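Beta-hexosaminidase Amuc_2018 (Akkermansia muciniphila, PDB 6JEB) hydrolyses terminal non-reducing N-acetylhexosamine residues, both N-acetylglucosamine and N-acetylgalactosamine, from N-acetyl-beta-D-hexosaminides such as chitobiose and unbranched N-glycans. Local coordinates at residues E18-L23 with L41-Q46; A117-N122 with Q446-R451; A148-E153 with P160-Y165. All coordinates share one frame; numbering follows the deposited sequence. Where two conformers were deposited one is given.

Contact 1. Residues E18-L23 with L41-Q46; sequences ETAKTL and LTVTPQ
Ala-20 sets its methyl group against the end of strand 39-44, with CB 3.5 Å from Thr-44 O. The same CB lies 3.7 Å from Val-43 CG1. That branch of Val-43 is anti to the backbone N (chi1 175°) and is shared: Leu-23 CD2 approaches it to 4.1 Å. The Leu-23 and Val-43 side chains cross obliquely; CD2 is about equally near both valine branches. Beyond the strand end the chain turns at Pro-45, whose ring takes over the packing. Its CB meets Thr-19 O at 3.7 Å, and its CG lies 3.8 Å from Glu-18 CB, so the ring is met by a backbone oxygen and an aliphatic carbon rather than by the Glu-18 carboxylate. Thr-22 reaches the turn with a methyl group, CG2 being 3.5 Å from Pro-45 O, while its OG1 bonds to the backbone N of Gln-24. The end-to-end directions of 18-23 and 43-46 are 86° apart, and the segments share no direct hydrogen bond; one water joins them instead, accepting from Lys-21 N at 2.8 Å and donating to Pro-45 O at 2.7 Å. The turn itself is an ST turn, in which Thr-44 OG1 accepts from Gln-46 N and also bonds to Gly-47 O. Both segments belong to the small domain 2 of family 20 hexosaminidases, where strand 79-86 lies between them in the sheet, pairing with Ala-20 through Ile-79 and with Val-43 through Gly-82. Leu-23 continues inward to Leu-68 and Leu-72 of helix 55-73, which covers this face of the sheet.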
loop_
_atom_site.group_PDB
_atom_site.type_symbol
_atom_site.label_atom_id
_atom_site.label_comp_id
_atom_site.label_asym_id
_atom_site.label_seq_id
_atom_site.Cartn_x
_atom_site.Cartn_y
_atom_site.Cartn_z
ATOM N N GLU A 18 -3.145 35.925 17.498
ATOM C CA GLU A 18 -2.353 35.627 18.681
ATOM C C GLU A 18 -1.298 34.571 18.365
ATOM O O GLU A 18 -1.358 33.870 17.349
ATOM C CB GLU A 18 -3.246 35.121 19.817
ATOM C CG GLU A 18 -4.293 36.111 20.301
ATOM C CD GLU A 18 -5.549 36.115 19.445
ATOM O OE1 GLU A 18 -5.799 35.120 18.726
ATOM O OE2 GLU A 18 -6.289 37.118 19.493
ATOM N N THR A 19 -0.323 34.461 19.261
ATOM C CA THR A 19 0.772 33.509 19.149
ATOM C C THR A 19 0.690 32.523 20.303
ATOM O O THR A 19 0.328 32.898 21.423
ATOM C CB THR A 19 2.114 34.252 19.213
ATOM O OG1 THR A 19 2.190 35.187 18.130
ATOM C CG2 THR A 19 3.277 33.281 19.120
ATOM N N ALA A 20 1.013 31.260 20.026
ATOM C CA ALA A 20 1.046 30.210 21.034
ATOM C C ALA A 20 2.476 29.716 21.208
ATOM O O ALA A 20 3.150 29.393 20.225
ATOM C CB ALA A 20 0.148 29.037 20.625
ATOM N N LYS A 21 2.931 29.653 22.458
ATOM C CA LYS A 21 4.225 29.075 22.793
ATOM C C LYS A 21 4.083 27.783 23.579
ATOM O O LYS A 21 5.084 27.237 24.061
ATOM C CB LYS A 21 5.102 30.084 23.538
ATOM C CG LYS A 21 5.600 31.197 22.639
ATOM C CD LYS A 21 6.427 32.215 23.395
ATOM C CE LYS A 21 6.854 33.335 22.463
ATOM N NZ LYS A 21 7.652 34.374 23.160
ATOM N N THR A 22 2.860 27.284 23.717
ATOM C CA THR A 22 2.603 25.993 24.322
ATOM C C THR A 22 1.520 25.303 23.514
ATOM O O THR A 22 0.651 25.954 22.926
ATOM C CB THR A 22 2.165 26.123 25.791
ATOM O OG1 THR A 22 1.891 24.821 26.317
ATOM C CG2 THR A 22 0.915 26.991 25.922
ATOM N N LEU A 23 1.606 23.976 23.462
ATOM C CA LEU A 23 0.599 23.142 22.822
ATOM C C LEU A 23 0.047 22.108 23.793
ATOM O O LEU A 23 -0.444 21.056 23.371
ATOM C CB LEU A 23 1.151 22.498 21.546
ATOM C CG LEU A 23 1.221 23.452 20.353
ATOM C CD1 LEU A 23 2.176 22.937 19.282
ATOM C CD2 LEU A 23 -0.178 23.689 19.775
ATOM N N LEU A 41 -9.253 21.191 15.874
ATOM C CA LEU A 41 -8.154 21.466 16.790
ATOM C C LEU A 41 -7.989 22.971 16.871
ATOM O O LEU A 41 -7.738 23.624 15.854
ATOM C CB LEU A 41 -6.871 20.800 16.296
ATOM C CG LEU A 41 -5.629 20.984 17.168
ATOM C CD1 LEU A 41 -5.810 20.351 18.543
ATOM C CD2 LEU A 41 -4.422 20.386 16.469
ATOM N N THR A 42 -8.146 23.523 18.071
ATOM C CA THR A 42 -8.052 24.962 18.290
ATOM C C THR A 42 -6.785 25.253 19.080
ATOM O O THR A 42 -6.590 24.715 20.177
ATOM C CB THR A 42 -9.291 25.479 19.021
ATOM O OG1 THR A 42 -10.455 25.136 18.255
ATOM C CG2 THR A 42 -9.227 27.001 19.186
ATOM N N VAL A 43 -5.926 26.095 18.517
ATOM C CA VAL A 43 -4.663 26.485 19.131
ATOM C C VAL A 43 -4.859 27.866 19.745
ATOM O O VAL A 43 -5.205 28.820 19.036
ATOM C CB VAL A 43 -3.534 26.491 18.088
ATOM C CG1 VAL A 43 -2.229 27.026 18.686
ATOM C CG2 VAL A 43 -3.340 25.085 17.511
ATOM N N THR A 44 -4.676 27.972 21.059
ATOM C CA THR A 44 -4.811 29.218 21.803
ATOM C C THR A 44 -3.511 29.505 22.549
ATOM O O THR A 44 -2.675 28.610 22.705
ATOM C CB THR A 44 -5.964 29.144 22.823
ATOM O OG1 THR A 44 -5.529 28.449 24.002
ATOM C CG2 THR A 44 -7.199 28.461 22.228
ATOM N N PRO A 45 -3.308 30.735 23.040
ATOM C CA PRO A 45 -2.072 31.005 23.796
ATOM C C PRO A 45 -1.936 30.175 25.058
ATOM O O PRO A 45 -0.821 30.038 25.581
ATOM C CB PRO A 45 -2.175 32.502 24.121
ATOM C CG PRO A 45 -3.083 33.055 23.059
ATOM C CD PRO A 45 -4.095 31.966 22.830
ATOM N N GLN A 46 -3.032 29.630 25.575
ATOM C CA GLN A 46 -3.003 28.832 26.789
ATOM C C GLN A 46 -2.812 27.347 26.515
ATOM O O GLN A 46 -2.566 26.586 27.456
ATOM C CB GLN A 46 -4.300 29.030 27.582
ATOM C CG GLN A 46 -4.545 30.466 28.056
ATOM C CD GLN A 46 -5.058 31.394 26.960
ATOM O OE1 GLN A 46 -5.774 30.973 26.052
ATOM N NE2 GLN A 46 -4.694 32.670 27.048
HETATM O O HOH W 1 1.680 30.763 24.751
#

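Contact 2. Residues A117-N122 with Q446-R451; sequences AYYKFN and QFILKR
Tyr-118 pushes its ring into a hollow formed by Phe-447, Ile-448 and Arg-451 on helix 434-452. CG of Tyr-118 is anti to the backbone N (chi1 -170°), on a CB that points toward that helix. Ile-448 CD1 packs on the CD2 and CE2 side, 3.6 Å from CE2, and Arg-451 CD on the CD1 and CE1 side, 3.5 Å from CE1. At the bottom of the hollow Tyr-118 OH abuts Phe-447 CB at 3.5 Å and is hydrogen-bonded to Asp-70 OD2. Ile-448 is in turn a bump received by two tyrosines, since it meets Tyr-119 tip to tip; Tyr-119 OH lies 3.5 Å from Ile-448 CG1 while hydrogen-bonded to His-444 ND1. The two rings touch each other too, Tyr-118 CD2 lying over the rim of the Tyr-119 face. An alanine in place of Tyr-118 would probably open a gap between Ile-448 and Arg-451 and deprive Asp-70 of its hydroxyl partner. Asp-70, on helix 55-73, also forms a salt bridge with Arg-451. Helix 106-118, ended by a Schellman motif at Lys-120, thus meets helix 434-452 beside helix 55-73 of the smaller domain, while helix 417-426 backs Tyr-119.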
loop_
_atom_site.group_PDB
_atom_site.type_symbol
_atom_site.label_atom_id
_atom_site.label_comp_id
_atom_site.label_asym_id
_atom_site.label_seq_id
_atom_site.Cartn_x
_atom_site.Cartn_y
_atom_site.Cartn_z
ATOM N N ALA A 117 2.078 6.739 9.676
ATOM C CA ALA A 117 1.061 7.278 10.573
ATOM C C ALA A 117 1.242 8.778 10.769
ATOM O O ALA A 117 0.261 9.513 10.928
ATOM C CB ALA A 117 1.111 6.564 11.925
ATOM N N TYR A 118 2.489 9.248 10.755
ATOM C CA TYR A 118 2.758 10.673 10.913
ATOM C C TYR A 118 2.069 11.491 9.829
ATOM O O TYR A 118 1.680 12.644 10.079
ATOM C CB TYR A 118 4.272 10.882 10.870
ATOM C CG TYR A 118 4.777 12.257 11.242
ATOM C CD1 TYR A 118 4.912 12.631 12.575
ATOM C CD2 TYR A 118 5.183 13.157 10.264
ATOM C CE1 TYR A 118 5.407 13.879 12.925
ATOM C CE2 TYR A 118 5.687 14.405 10.600
ATOM C CZ TYR A 118 5.784 14.766 11.932
ATOM O OH TYR A 118 6.286 16.000 12.275
ATOM N N TYR A 119 1.885 10.899 8.638
ATOM C CA TYR A 119 1.240 11.535 7.492
ATOM C C TYR A 119 -0.206 11.071 7.280
ATOM O O TYR A 119 -0.777 11.315 6.209
ATOM C CB TYR A 119 2.097 11.335 6.234
ATOM C CG TYR A 119 3.398 12.087 6.373
ATOM C CD1 TYR A 119 3.420 13.473 6.268
ATOM C CD2 TYR A 119 4.596 11.426 6.656
ATOM C CE1 TYR A 119 4.585 14.185 6.427
ATOM C CE2 TYR A 119 5.779 12.139 6.821
ATOM C CZ TYR A 119 5.765 13.521 6.706
ATOM O OH TYR A 119 6.920 14.241 6.884
ATOM N N LYS A 120 -0.810 10.425 8.282
ATOM C CA LYS A 120 -2.222 10.035 8.275
ATOM C C LYS A 120 -2.562 8.961 7.242
ATOM O O LYS A 120 -3.724 8.842 6.835
ATOM C CB LYS A 120 -3.181 11.232 8.163
ATOM C CG LYS A 120 -3.038 12.251 9.277
ATOM C CD LYS A 120 -4.133 13.307 9.176
ATOM C CE LYS A 120 -4.035 14.367 10.272
ATOM N NZ LYS A 120 -2.948 15.356 10.002
ATOM N N PHE A 121 -1.598 8.144 6.812
ATOM C CA PHE A 121 -1.973 6.938 6.088
ATOM C C PHE A 121 -2.767 6.033 7.020
ATOM O O PHE A 121 -2.526 5.999 8.227
ATOM C CB PHE A 121 -0.728 6.189 5.603
ATOM C CG PHE A 121 -0.091 6.801 4.383
ATOM C CD1 PHE A 121 -0.561 6.484 3.116
ATOM C CD2 PHE A 121 0.969 7.693 4.501
ATOM C CE1 PHE A 121 0.009 7.044 1.983
ATOM C CE2 PHE A 121 1.542 8.264 3.372
ATOM C CZ PHE A 121 1.059 7.935 2.110
ATOM N N ASN A 122 -3.730 5.290 6.462
ATOM C CA ASN A 122 -4.539 4.402 7.289
ATOM C C ASN A 122 -4.606 2.972 6.764
ATOM O O ASN A 122 -5.338 2.155 7.336
ATOM C CB ASN A 122 -5.950 4.966 7.529
ATOM C CG ASN A 122 -6.755 5.102 6.252
ATOM O OD1 ASN A 122 -6.241 4.883 5.159
ATOM N ND2 ASN A 122 -8.023 5.467 6.388
ATOM N N GLN A 446 13.437 18.962 9.035
ATOM C CA GLN A 446 13.832 19.038 10.439
ATOM C C GLN A 446 12.896 18.231 11.329
ATOM O O GLN A 446 13.343 17.599 12.296
ATOM C CB GLN A 446 13.887 20.495 10.903
ATOM C CG GLN A 446 15.053 21.290 10.340
ATOM C CD GLN A 446 16.395 20.626 10.579
ATOM O OE1 GLN A 446 16.676 20.137 11.674
ATOM N NE2 GLN A 446 17.234 20.604 9.549
ATOM N N PHE A 447 11.588 18.244 11.031
ATOM C CA PHE A 447 10.648 17.479 11.851
ATOM C C PHE A 447 11.023 16.004 11.854
ATOM O O PHE A 447 11.068 15.359 12.911
ATOM C CB PHE A 447 9.210 17.601 11.330
ATOM C CG PHE A 447 8.650 19.003 11.283
ATOM C CD1 PHE A 447 9.318 20.090 11.821
ATOM C CD2 PHE A 447 7.412 19.211 10.692
ATOM C CE1 PHE A 447 8.765 21.365 11.747
ATOM C CE2 PHE A 447 6.849 20.477 10.619
ATOM C CZ PHE A 447 7.529 21.559 11.148
ATOM N N ILE A 448 11.277 15.448 10.667
ATOM C CA ILE A 448 11.545 14.018 10.548
ATOM C C ILE A 448 12.942 13.687 11.076
ATOM O O ILE A 448 13.161 12.617 11.660
ATOM C CB ILE A 448 11.307 13.566 9.091
ATOM C CG1 ILE A 448 9.827 13.758 8.699
ATOM C CG2 ILE A 448 11.742 12.116 8.883
ATOM C CD1 ILE A 448 8.841 12.943 9.521
ATOM N N LEU A 449 13.903 14.594 10.903
ATOM C CA LEU A 449 15.216 14.393 11.512
ATOM C C LEU A 449 15.101 14.316 13.029
ATOM O O LEU A 449 15.701 13.442 13.668
ATOM C CB LEU A 449 16.154 15.533 11.115
ATOM C CG LEU A 449 16.897 15.382 9.793
ATOM C CD1 LEU A 449 17.554 16.703 9.420
ATOM C CD2 LEU A 449 17.938 14.257 9.879
ATOM N N LYS A 450 14.333 15.233 13.621
ATOM C CA LYS A 450 14.174 15.265 15.071
ATOM C C LYS A 450 13.438 14.027 15.568
ATOM O O LYS A 450 13.882 13.363 16.513
ATOM C CB LYS A 450 13.409 16.531 15.464
ATOM C CG LYS A 450 13.011 16.623 16.936
ATOM C CD LYS A 450 11.930 17.684 17.137
ATOM C CE LYS A 450 11.743 18.065 18.602
ATOM N NZ LYS A 450 11.235 16.942 19.443
ATOM N N ARG A 451 12.321 13.687 14.924
ATOM C CA ARG A 451 11.441 12.666 15.478
ATOM C C ARG A 451 11.913 11.262 15.133
ATOM O O ARG A 451 11.793 10.344 15.953
ATOM C CB ARG A 451 10.012 12.885 14.981
ATOM C CG ARG A 451 9.033 11.812 15.414
ATOM C CD ARG A 451 7.602 12.239 15.155
ATOM N NE ARG A 451 7.246 13.411 15.948
ATOM C CZ ARG A 451 6.834 13.356 17.209
ATOM N NH1 ARG A 451 6.710 12.179 17.815
ATOM N NH2 ARG A 451 6.539 14.476 17.862
#

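Contact 3. Residues A148-E153 with P160-Y165; sequences ASRREE and PHEGMY
Arg-151 and His-161 face each other as the hydrogen-bonded pair of a short antiparallel hairpin: Arg-151 N donates to His-161 O at 2.9 Å, and His-161 N returns a bond to Arg-151 O at 3.1 Å. A third rung runs from Gly-163 N to Ser-149 O, 3.1 Å. At the backbone angles of Gly-163 a CB would collide with the carbonyl oxygen of Glu-162. Between these rungs Arg-150 and Glu-162 form the non-hydrogen-bonded pair, their side chains lying side by side and pointing the same way. Glu-162 CG stands between the backbone N and the carbonyl carbon (chi1 78°), and the chain extends beyond it alongside Arg-150. Their salt bridge is nearly straight: Arg-150 NE donates to Glu-162 OE1 at 2.9 Å with an angle of 172°. The oxygen lies in the guanidinium plane, but the NE approaches from above the carboxylate plane. Two waters extend the grip, one donating to both Glu-162 OE1 and Ser-149 OG, the other accepting from Arg-150 NH2 and donating to Glu-162 OE2. On the opposite face of the hairpin, His-161 CB lies over the centre of the Arg-151 guanidinium, 3.7 Å above its plane, and the imidazole and guanidinium planes are 34° apart. The next shell fixes both groups. Arg-151 NH1 bonds to the carbonyl oxygens of Arg-101 and Gln-132, NH2 to Ser-154 OG, and His-161 NE2 to the backbone N of Phe-103. Arg-101 binds substrate, so Arg-151 probably helps position the loop that bears it. Along the chain the hairpin falls between barrel strand 123-127 and helix 167-178. Helix 143-148 leads into it, giving Ser-146 O to Arg-150 and Lys-145 O to Ser-149 OG, and supporting Met-164 with Leu-144.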
loop_
_atom_site.group_PDB
_atom_site.type_symbol
_atom_site.label_atom_id
_atom_site.label_comp_id
_atom_site.label_asym_id
_atom_site.label_seq_id
_atom_site.Cartn_x
_atom_site.Cartn_y
_atom_site.Cartn_z
ATOM N N ALA A 148 10.172 -22.015 -0.109
ATOM C CA ALA A 148 9.665 -20.804 -0.752
ATOM C C ALA A 148 10.168 -19.516 -0.109
ATOM O O ALA A 148 10.113 -18.462 -0.756
ATOM C CB ALA A 148 8.133 -20.830 -0.792
ATOM N N SER A 149 10.644 -19.562 1.135
ATOM C CA SER A 149 11.089 -18.357 1.826
ATOM C C SER A 149 12.561 -18.049 1.587
ATOM O O SER A 149 13.082 -17.095 2.179
ATOM C CB SER A 149 10.823 -18.467 3.336
ATOM O OG SER A 149 11.783 -19.303 3.974
ATOM N N ARG A 150 13.242 -18.833 0.747
ATOM C CA ARG A 150 14.681 -18.735 0.550
ATOM C C ARG A 150 14.996 -18.660 -0.932
ATOM O O ARG A 150 14.357 -19.338 -1.738
ATOM C CB ARG A 150 15.356 -19.991 1.113
ATOM C CG ARG A 150 15.273 -20.061 2.623
ATOM C CD ARG A 150 15.325 -21.489 3.155
ATOM N NE ARG A 150 15.541 -21.481 4.597
ATOM C CZ ARG A 150 15.539 -22.572 5.352
ATOM N NH1 ARG A 150 15.299 -23.761 4.799
ATOM N NH2 ARG A 150 15.772 -22.472 6.657
ATOM N N ARG A 151 15.990 -17.849 -1.294
ATOM C CA ARG A 151 16.490 -17.851 -2.660
ATOM C C ARG A 151 18.014 -17.793 -2.658
ATOM O O ARG A 151 18.640 -17.344 -1.695
ATOM C CB ARG A 151 15.872 -16.737 -3.524
ATOM C CG ARG A 151 16.295 -15.329 -3.149
ATOM C CD ARG A 151 15.739 -14.308 -4.147
ATOM N NE ARG A 151 16.168 -12.947 -3.841
ATOM C CZ ARG A 151 15.426 -12.060 -3.183
ATOM N NH1 ARG A 151 14.205 -12.386 -2.756
ATOM N NH2 ARG A 151 15.900 -10.843 -2.956
ATOM N N GLU A 152 18.601 -18.244 -3.769
ATOM C CA GLU A 152 20.049 -18.428 -3.844
ATOM C C GLU A 152 20.805 -17.104 -3.916
ATOM O O GLU A 152 21.941 -17.019 -3.430
ATOM C CB GLU A 152 20.380 -19.292 -5.065
ATOM C CG GLU A 152 21.865 -19.513 -5.298
ATOM C CD GLU A 152 22.150 -20.079 -6.676
ATOM O OE1 GLU A 152 21.207 -20.585 -7.317
ATOM O OE2 GLU A 152 23.309 -19.991 -7.126
ATOM N N GLU A 153 20.214 -16.079 -4.524
ATOM C CA GLU A 153 20.899 -14.810 -4.763
ATOM C C GLU A 153 19.868 -13.826 -5.304
ATOM O O GLU A 153 18.679 -14.145 -5.419
ATOM C CB GLU A 153 22.066 -14.958 -5.751
ATOM C CG GLU A 153 21.647 -15.489 -7.126
ATOM C CD GLU A 153 22.800 -15.540 -8.125
ATOM O OE1 GLU A 153 23.903 -15.036 -7.815
ATOM O OE2 GLU A 153 22.601 -16.079 -9.233
ATOM N N PRO A 160 22.624 -15.198 -0.815
ATOM C CA PRO A 160 21.299 -15.745 -0.498
ATOM C C PRO A 160 20.449 -14.739 0.259
ATOM O O PRO A 160 20.951 -13.897 1.011
ATOM C CB PRO A 160 21.617 -16.964 0.377
ATOM C CG PRO A 160 23.032 -17.344 -0.006
ATOM C CD PRO A 160 23.714 -16.033 -0.284
ATOM N N HIS A 161 19.143 -14.822 0.041
ATOM C CA HIS A 161 18.201 -13.970 0.748
ATOM C C HIS A 161 17.049 -14.824 1.243
ATOM O O HIS A 161 16.479 -15.603 0.472
ATOM C CB HIS A 161 17.652 -12.855 -0.144
ATOM C CG HIS A 161 16.770 -11.908 0.602
ATOM N ND1 HIS A 161 17.271 -10.999 1.509
ATOM C CD2 HIS A 161 15.422 -11.777 0.642
ATOM C CE1 HIS A 161 16.270 -10.322 2.045
ATOM N NE2 HIS A 161 15.138 -10.781 1.543
ATOM N N GLU A 162 16.714 -14.691 2.524
ATOM C CA GLU A 162 15.602 -15.454 3.070
ATOM C C GLU A 162 14.895 -14.641 4.135
ATOM O O GLU A 162 15.357 -13.576 4.564
ATOM C CB GLU A 162 16.042 -16.803 3.662
ATOM C CG GLU A 162 16.684 -16.717 5.039
ATOM C CD GLU A 162 16.790 -18.082 5.728
ATOM O OE1 GLU A 162 15.793 -18.845 5.733
ATOM O OE2 GLU A 162 17.873 -18.401 6.269
ATOM N N GLY A 163 13.752 -15.163 4.556
ATOM C CA GLY A 163 13.037 -14.604 5.678
ATOM C C GLY A 163 11.591 -15.038 5.666
ATOM O O GLY A 163 10.998 -15.227 4.599
ATOM N N MET A 164 11.009 -15.211 6.844
ATOM C CA MET A 164 9.583 -15.495 6.932
ATOM C C MET A 164 9.099 -14.951 8.265
ATOM O O MET A 164 9.776 -15.128 9.282
ATOM C CB MET A 164 9.324 -17.006 6.838
ATOM C CG MET A 164 7.844 -17.365 6.943
ATOM S SD MET A 164 7.496 -19.112 6.682
ATOM C CE MET A 164 6.950 -19.109 4.969
ATOM N N TYR A 165 7.952 -14.265 8.258
ATOM C CA TYR A 165 7.380 -13.776 9.504
ATOM C C TYR A 165 6.870 -14.946 10.333
ATOM O O TYR A 165 6.492 -15.989 9.799
ATOM C CB TYR A 165 6.228 -12.799 9.215
ATOM C CG TYR A 165 6.742 -11.574 8.509
ATOM C CD1 TYR A 165 7.557 -10.662 9.176
ATOM C CD2 TYR A 165 6.463 -11.351 7.164
ATOM C CE1 TYR A 165 8.073 -9.561 8.525
ATOM C CE2 TYR A 165 6.969 -10.250 6.506
ATOM C CZ TYR A 165 7.777 -9.361 7.188
ATOM O OH TYR A 165 8.293 -8.272 6.526
HETATM O O HOH W 2 13.193 -17.963 5.830
HETATM O O HOH W 3 17.113 -20.374 8.107
#

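Contacts 1 and 2 lie on the same side of the chain's centre, their centres about 21 Å apart and their nearest atoms about 8 Å, with helix 55-73 touching both: contact 1 packs within the small domain, and contact 2 packs helix 106-118 against helix 434-452, with Asp-70 of helix 55-73 bonded to both. Contact 3 is on the opposite side of the chain's centre from contact 1, about 52 Å away, and about 31 Å from contact 2, centre to centre. It comes near the substrate site, the Arg-151 side chain being about 5 Å from that of Arg-101 and about 8 Å from that of Glu-402. Contact 2 is more remote, with Tyr-119 about 11 Å from substrate-binding Leu-353 between side chains; contact 1 is away from the site.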